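Local coordinates for protein helix-turn-helix transcriptional regulator (Pseudomonas aeruginosa, PDB 5XHX) that probably binds DNA as a LuxR-family transcriptional regulator of quorum sensing, represented here by its N-terminal ligand-binding-type domain, at residues E108-T112 with T113-N117; L20-D24 with R25-W29. One frame throughout, in Å; residues are numbered along the deposited sequence.

Interaction 1: residues E108-T112 with T113-N117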
loop_
_atom_site.group_PDB
_atom_site.type_symbol
_atom_site.label_atom_id
_atom_site.label_comp_id
_atom_site.label_asym_id
_atom_site.label_seq_id
_atom_site.Cartn_x
_atom_site.Cartn_y
_atom_site.Cartn_z
ATOM N N GLU A 108 -5.378 26.621 26.868
ATOM C CA GLU A 108 -6.575 27.414 27.135
ATOM C C GLU A 108 -6.585 28.725 26.355
ATOM O O GLU A 108 -7.658 29.176 25.930
ATOM C CB GLU A 108 -6.710 27.673 28.636
ATOM C CG GLU A 108 -7.252 26.481 29.414
ATOM C CD GLU A 108 -8.776 26.428 29.422
ATOM O OE1 GLU A 108 -9.353 25.731 30.290
ATOM O OE2 GLU A 108 -9.403 27.106 28.568
ATOM N N ASP A 109 -5.413 29.324 26.124
ATOM C CA ASP A 109 -5.295 30.536 25.321
ATOM C C ASP A 109 -5.178 30.250 23.821
ATOM O O ASP A 109 -4.697 31.112 23.072
ATOM C CB ASP A 109 -4.097 31.368 25.789
ATOM C CG ASP A 109 -2.760 30.715 25.467
ATOM O OD1 ASP A 109 -1.734 31.430 25.477
ATOM O OD2 ASP A 109 -2.729 29.496 25.196
ATOM N N PHE A 110 -5.590 29.057 23.374
ATOM C CA PHE A 110 -5.553 28.744 21.946
ATOM C C PHE A 110 -6.360 29.761 21.147
ATOM O O PHE A 110 -5.882 30.302 20.145
ATOM C CB PHE A 110 -6.075 27.322 21.700
ATOM C CG PHE A 110 -6.301 26.996 20.238
ATOM C CD1 PHE A 110 -5.260 27.083 19.318
ATOM C CD2 PHE A 110 -7.550 26.598 19.787
ATOM C CE1 PHE A 110 -5.466 26.781 17.972
ATOM C CE2 PHE A 110 -7.765 26.291 18.453
ATOM C CZ PHE A 110 -6.720 26.388 17.538
ATOM N N GLU A 111 -7.579 30.059 21.602
ATOM C CA GLU A 111 -8.473 30.931 20.854
ATOM C C GLU A 111 -8.008 32.384 20.832
ATOM O O GLU A 111 -8.583 33.191 20.096
ATOM C CB GLU A 111 -9.877 30.834 21.443
ATOM C CG GLU A 111 -10.350 29.402 21.621
ATOM C CD GLU A 111 -11.682 29.133 20.948
ATOM O OE1 GLU A 111 -12.280 30.083 20.394
ATOM O OE2 GLU A 111 -12.128 27.965 20.971
ATOM N N THR A 112 -6.983 32.739 21.599
ATOM C CA THR A 112 -6.469 34.100 21.592
ATOM C C THR A 112 -5.238 34.266 20.710
ATOM O O THR A 112 -4.715 35.378 20.607
ATOM C CB THR A 112 -6.150 34.552 23.022
ATOM O OG1 THR A 112 -4.913 33.967 23.451
ATOM C CG2 THR A 112 -7.271 34.127 23.968
ATOM N N THR A 113 -4.762 33.200 20.071
ATOM C CA THR A 113 -3.559 33.292 19.253
ATOM C C THR A 113 -3.888 33.889 17.889
ATOM O O THR A 113 -5.015 33.788 17.397
ATOM C CB THR A 113 -2.909 31.916 19.063
ATOM O OG1 THR A 113 -3.787 31.072 18.305
ATOM C CG2 THR A 113 -2.610 31.259 20.412
ATOM N N GLU A 114 -2.888 34.528 17.281
ATOM C CA GLU A 114 -3.056 34.973 15.902
ATOM C C GLU A 114 -3.346 33.793 14.981
ATOM O O GLU A 114 -4.184 33.892 14.075
ATOM C CB GLU A 114 -1.820 35.727 15.429
ATOM C CG GLU A 114 -1.964 36.319 14.035
ATOM C CD GLU A 114 -0.770 37.172 13.654
ATOM O OE1 GLU A 114 0.204 37.192 14.433
ATOM O OE2 GLU A 114 -0.805 37.829 12.590
ATOM N N TYR A 115 -2.661 32.664 15.205
ATOM C CA TYR A 115 -2.888 31.463 14.400
ATOM C C TYR A 115 -4.379 31.107 14.339
ATOM O O TYR A 115 -4.927 30.835 13.266
ATOM C CB TYR A 115 -2.052 30.296 14.963
ATOM C CG TYR A 115 -2.397 28.980 14.314
ATOM C CD1 TYR A 115 -1.900 28.671 13.058
ATOM C CD2 TYR A 115 -3.263 28.073 14.930
ATOM C CE1 TYR A 115 -2.231 27.500 12.429
ATOM C CE2 TYR A 115 -3.602 26.866 14.301
ATOM C CZ TYR A 115 -3.061 26.599 13.042
ATOM O OH TYR A 115 -3.354 25.457 12.346
ATOM N N TYR A 116 -5.058 31.145 15.482
ATOM C CA TYR A 116 -6.477 30.793 15.523
ATOM C C TYR A 116 -7.318 31.704 14.627
ATOM O O TYR A 116 -8.201 31.235 13.894
ATOM C CB TYR A 116 -6.975 30.865 16.968
ATOM C CG TYR A 116 -8.441 30.524 17.166
ATOM C CD1 TYR A 116 -8.864 29.206 17.190
ATOM C CD2 TYR A 116 -9.394 31.523 17.356
ATOM C CE1 TYR A 116 -10.201 28.879 17.384
ATOM C CE2 TYR A 116 -10.737 31.207 17.553
ATOM C CZ TYR A 116 -11.131 29.883 17.565
ATOM O OH TYR A 116 -12.453 29.550 17.756
ATOM N N ASN A 117 -7.059 33.009 14.669
ATOM C CA ASN A 117 -7.924 33.969 13.996
ATOM C C ASN A 117 -7.555 34.198 12.546
ATOM O O ASN A 117 -8.345 34.793 11.804
ATOM C CB ASN A 117 -7.900 35.302 14.737
ATOM C CG ASN A 117 -8.547 35.201 16.080
ATOM O OD1 ASN A 117 -9.776 35.200 16.184
ATOM N ND2 ASN A 117 -7.734 35.090 17.127
#

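Interaction 2: residues L20-D24 with R25-W29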
loop_
_atom_site.group_PDB
_atom_site.type_symbol
_atom_site.label_atom_id
_atom_site.label_comp_id
_atom_site.label_asym_id
_atom_site.label_seq_id
_atom_site.Cartn_x
_atom_site.Cartn_y
_atom_site.Cartn_z
ATOM N N LEU A 20 -3.664 2.684 -3.302
ATOM C CA LEU A 20 -2.334 2.095 -3.428
ATOM C C LEU A 20 -1.688 2.440 -4.761
ATOM O O LEU A 20 -0.464 2.590 -4.831
ATOM C CB LEU A 20 -2.422 0.571 -3.260
ATOM C CG LEU A 20 -2.886 0.143 -1.869
ATOM C CD1 LEU A 20 -2.966 -1.378 -1.724
ATOM C CD2 LEU A 20 -1.951 0.759 -0.818
ATOM N N GLU A 21 -2.474 2.563 -5.810
ATOM C CA GLU A 21 -1.956 2.897 -7.109
ATOM C C GLU A 21 -1.414 4.334 -7.166
ATOM O O GLU A 21 -0.506 4.633 -7.890
ATOM C CB GLU A 21 -3.051 2.666 -8.144
ATOM C CG GLU A 21 -2.653 2.802 -9.559
ATOM C CD GLU A 21 -1.660 1.756 -10.004
ATOM O OE1 GLU A 21 -0.706 2.119 -10.701
ATOM O OE2 GLU A 21 -1.822 0.589 -9.649
ATOM N N ALA A 22 -1.986 5.203 -6.351
ATOM C CA ALA A 22 -1.614 6.611 -6.271
ATOM C C ALA A 22 -0.375 6.854 -5.428
ATOM O O ALA A 22 0.079 8.000 -5.344
ATOM C CB ALA A 22 -2.782 7.424 -5.703
ATOM N N LEU A 23 0.189 5.804 -4.824
ATOM C CA LEU A 23 1.242 5.975 -3.833
ATOM C C LEU A 23 2.456 6.701 -4.402
ATOM O O LEU A 23 3.173 7.375 -3.659
ATOM C CB LEU A 23 1.634 4.613 -3.258
ATOM C CG LEU A 23 2.623 4.536 -2.082
ATOM C CD1 LEU A 23 2.183 5.384 -0.880
ATOM C CD2 LEU A 23 2.812 3.076 -1.637
ATOM N N ASP A 24 2.698 6.597 -5.709
ATOM C CA ASP A 24 3.833 7.262 -6.338
ATOM C C ASP A 24 3.397 8.394 -7.256
ATOM O O ASP A 24 4.143 8.780 -8.155
ATOM C CB ASP A 24 4.686 6.255 -7.113
ATOM C CG ASP A 24 3.951 5.648 -8.308
ATOM O OD1 ASP A 24 2.739 5.910 -8.491
ATOM O OD2 ASP A 24 4.598 4.891 -9.065
ATOM N N ARG A 25 2.202 8.923 -7.057
ATOM C CA ARG A 25 1.636 9.937 -7.921
ATOM C C ARG A 25 1.449 11.235 -7.143
ATOM O O ARG A 25 1.348 11.222 -5.908
ATOM C CB ARG A 25 0.295 9.456 -8.500
ATOM C CG ARG A 25 0.391 8.114 -9.252
ATOM C CD ARG A 25 1.339 8.214 -10.476
ATOM N NE ARG A 25 0.931 9.270 -11.409
ATOM C CZ ARG A 25 -0.083 9.161 -12.269
ATOM N NH1 ARG A 25 -0.798 8.046 -12.313
ATOM N NH2 ARG A 25 -0.393 10.163 -13.082
ATOM N N PRO A 26 1.420 12.381 -7.837
ATOM C CA PRO A 26 1.314 13.671 -7.129
ATOM C C PRO A 26 0.058 13.813 -6.295
ATOM O O PRO A 26 0.082 14.496 -5.262
ATOM C CB PRO A 26 1.330 14.701 -8.272
ATOM C CG PRO A 26 1.991 14.006 -9.412
ATOM C CD PRO A 26 1.619 12.556 -9.290
ATOM N N PHE A 27 -1.041 13.194 -6.713
ATOM C CA PHE A 27 -2.337 13.342 -6.068
ATOM C C PHE A 27 -2.575 12.326 -4.952
ATOM O O PHE A 27 -3.728 12.123 -4.560
ATOM C CB PHE A 27 -3.452 13.225 -7.112
ATOM C CG PHE A 27 -3.237 12.106 -8.103
ATOM C CD1 PHE A 27 -3.766 10.848 -7.875
ATOM C CD2 PHE A 27 -2.483 12.313 -9.253
ATOM C CE1 PHE A 27 -3.565 9.812 -8.784
ATOM C CE2 PHE A 27 -2.272 11.290 -10.164
ATOM C CZ PHE A 27 -2.820 10.035 -9.929
ATOM N N PHE A 28 -1.523 11.682 -4.442
ATOM C CA PHE A 28 -1.714 10.651 -3.420
ATOM C C PHE A 28 -2.449 11.192 -2.194
ATOM O O PHE A 28 -3.402 10.575 -1.715
ATOM C CB PHE A 28 -0.374 10.056 -2.995
ATOM C CG PHE A 28 -0.458 9.259 -1.713
ATOM C CD1 PHE A 28 -0.971 7.958 -1.717
ATOM C CD2 PHE A 28 -0.051 9.816 -0.498
ATOM C CE1 PHE A 28 -1.070 7.228 -0.540
ATOM C CE2 PHE A 28 -0.150 9.085 0.690
ATOM C CZ PHE A 28 -0.654 7.788 0.664
ATOM N N TRP A 29 -2.000 12.332 -1.648
ATOM C CA TRP A 29 -2.614 12.829 -0.415
ATOM C C TRP A 29 -4.074 13.197 -0.630
ATOM O O TRP A 29 -4.909 12.992 0.259
ATOM C CB TRP A 29 -1.830 14.029 0.133
ATOM C CG TRP A 29 -0.473 13.635 0.588
ATOM C CD1 TRP A 29 0.699 13.901 -0.032
ATOM C CD2 TRP A 29 -0.148 12.844 1.745
ATOM N NE1 TRP A 29 1.742 13.365 0.675
ATOM C CE2 TRP A 29 1.246 12.713 1.774
ATOM C CE3 TRP A 29 -0.904 12.275 2.778
ATOM C CZ2 TRP A 29 1.914 12.003 2.779
ATOM C CZ3 TRP A 29 -0.243 11.578 3.780
ATOM C CH2 TRP A 29 1.148 11.442 3.770
#

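Interaction 1: residues E108-T112 with T113-N117
T113 grips the carbonyl oxygen of F110 twice, once through its backbone and once through its side chain. T113 N donates to F110 O at 3.1 Å from well above the carbonyl plane, whereas T113 OG1, 2.9 Å from the same F110 O, approaches within that plane. What makes this possible is the first torsion of T113 (chi1 65°), which tucks OG1 between its own backbone N and carbonyl carbon. From there the hydroxyl also accepts from Y116 N, so a single oxygen fastens the 3-10 turn on one side and caps the first turn of the helix on the other. The methyl CG2 is left to rest against D109 O and F110 O.

Next to these bonds the aromatic rings meet. The side chains of F110 and Y116 cross at about a right angle. Y116 presents its edge, offset, to the face of F110: the planes stand 76° apart and Y116 CD1 comes to 3.4 Å from F110 CE2. At its rim, F110 CE1 meets Y115 CD2 at 4.0 Å, close to the ring plane. F110 itself is buried, with F120 edge-to-face and P86 also against it.

One face of Y116 is taken by the backbone of E111, whose CA lies 3.8 Å from the ring centroid in a CH-pi contact. The E111 chain bends at chi2 so that the carboxylate comes down over the same face at its phenol end, its plane 40° from the ring, with E111 OE1 2.7 Å from Y116 OH. One turn into the helix, N117 ND2 donates to T113 O at 3.0 Å, with T113 O tilted from the N117 amide plane. A 3-10 turn running straight into an α-helix through a threonine N-cap is the motif here, and it starts helix 114-123.

Interaction 2: residues L20-D24 with R25-W29
A22 and R25 are joined by the backbone bond that closes the turn between helix 11-21 and helix 28-36, a tight helix-to-helix connection completed by a type I turn from R25 to F28, with F27 as N-cap residue. R25 N donates to A22 O at 2.9 Å, from above the carbonyl plane. F28 CB also approaches A22 O, 3.2 Å away. R173 NH1 hydrogen-bonds to both L23 O and R25 O.

Apolar contacts come next. The methyl of A22 sits 4.0 Å from F27 CE1, meeting that ring obliquely. L23 and F28 run side by side, each with CG anti to its backbone N, and L23 CD1 lies over the face of F28, 4.2 Å from the ring centroid.

The third group is the polar side chains D24 and R25. R25 bends at chi2 and chi3, folding its guanidinium back so that F27 CZ lies over the centre of one face. D24 runs alongside R25 without a salt bridge; its carboxylate has a long, weak ion pair with K172 of the second subunit. Toward R25, D24 OD1 meets aliphatic carbons, lying 3.3 Å from R25 CG.

In the fold
Interactions 1 and 2 lie on opposite sides of the chain's centre, their own centres 34 Å apart and their nearest atoms about 16 Å apart, so neither touches the other. Each is a turn leading into a helix, but only in interaction 1 is there a side-chain capping bond within the two segments. Their surroundings differ. Residues 20-29 border the second subunit, with L20 and L23 packing on their counterparts there, whereas residues 108-117 meet no other chain of the assembly and pack beside helix 86-92. Interaction 2 reaches the antiparallel sheet through W29, which touches W45 of strand 44-50 and L143 of strand 140-147.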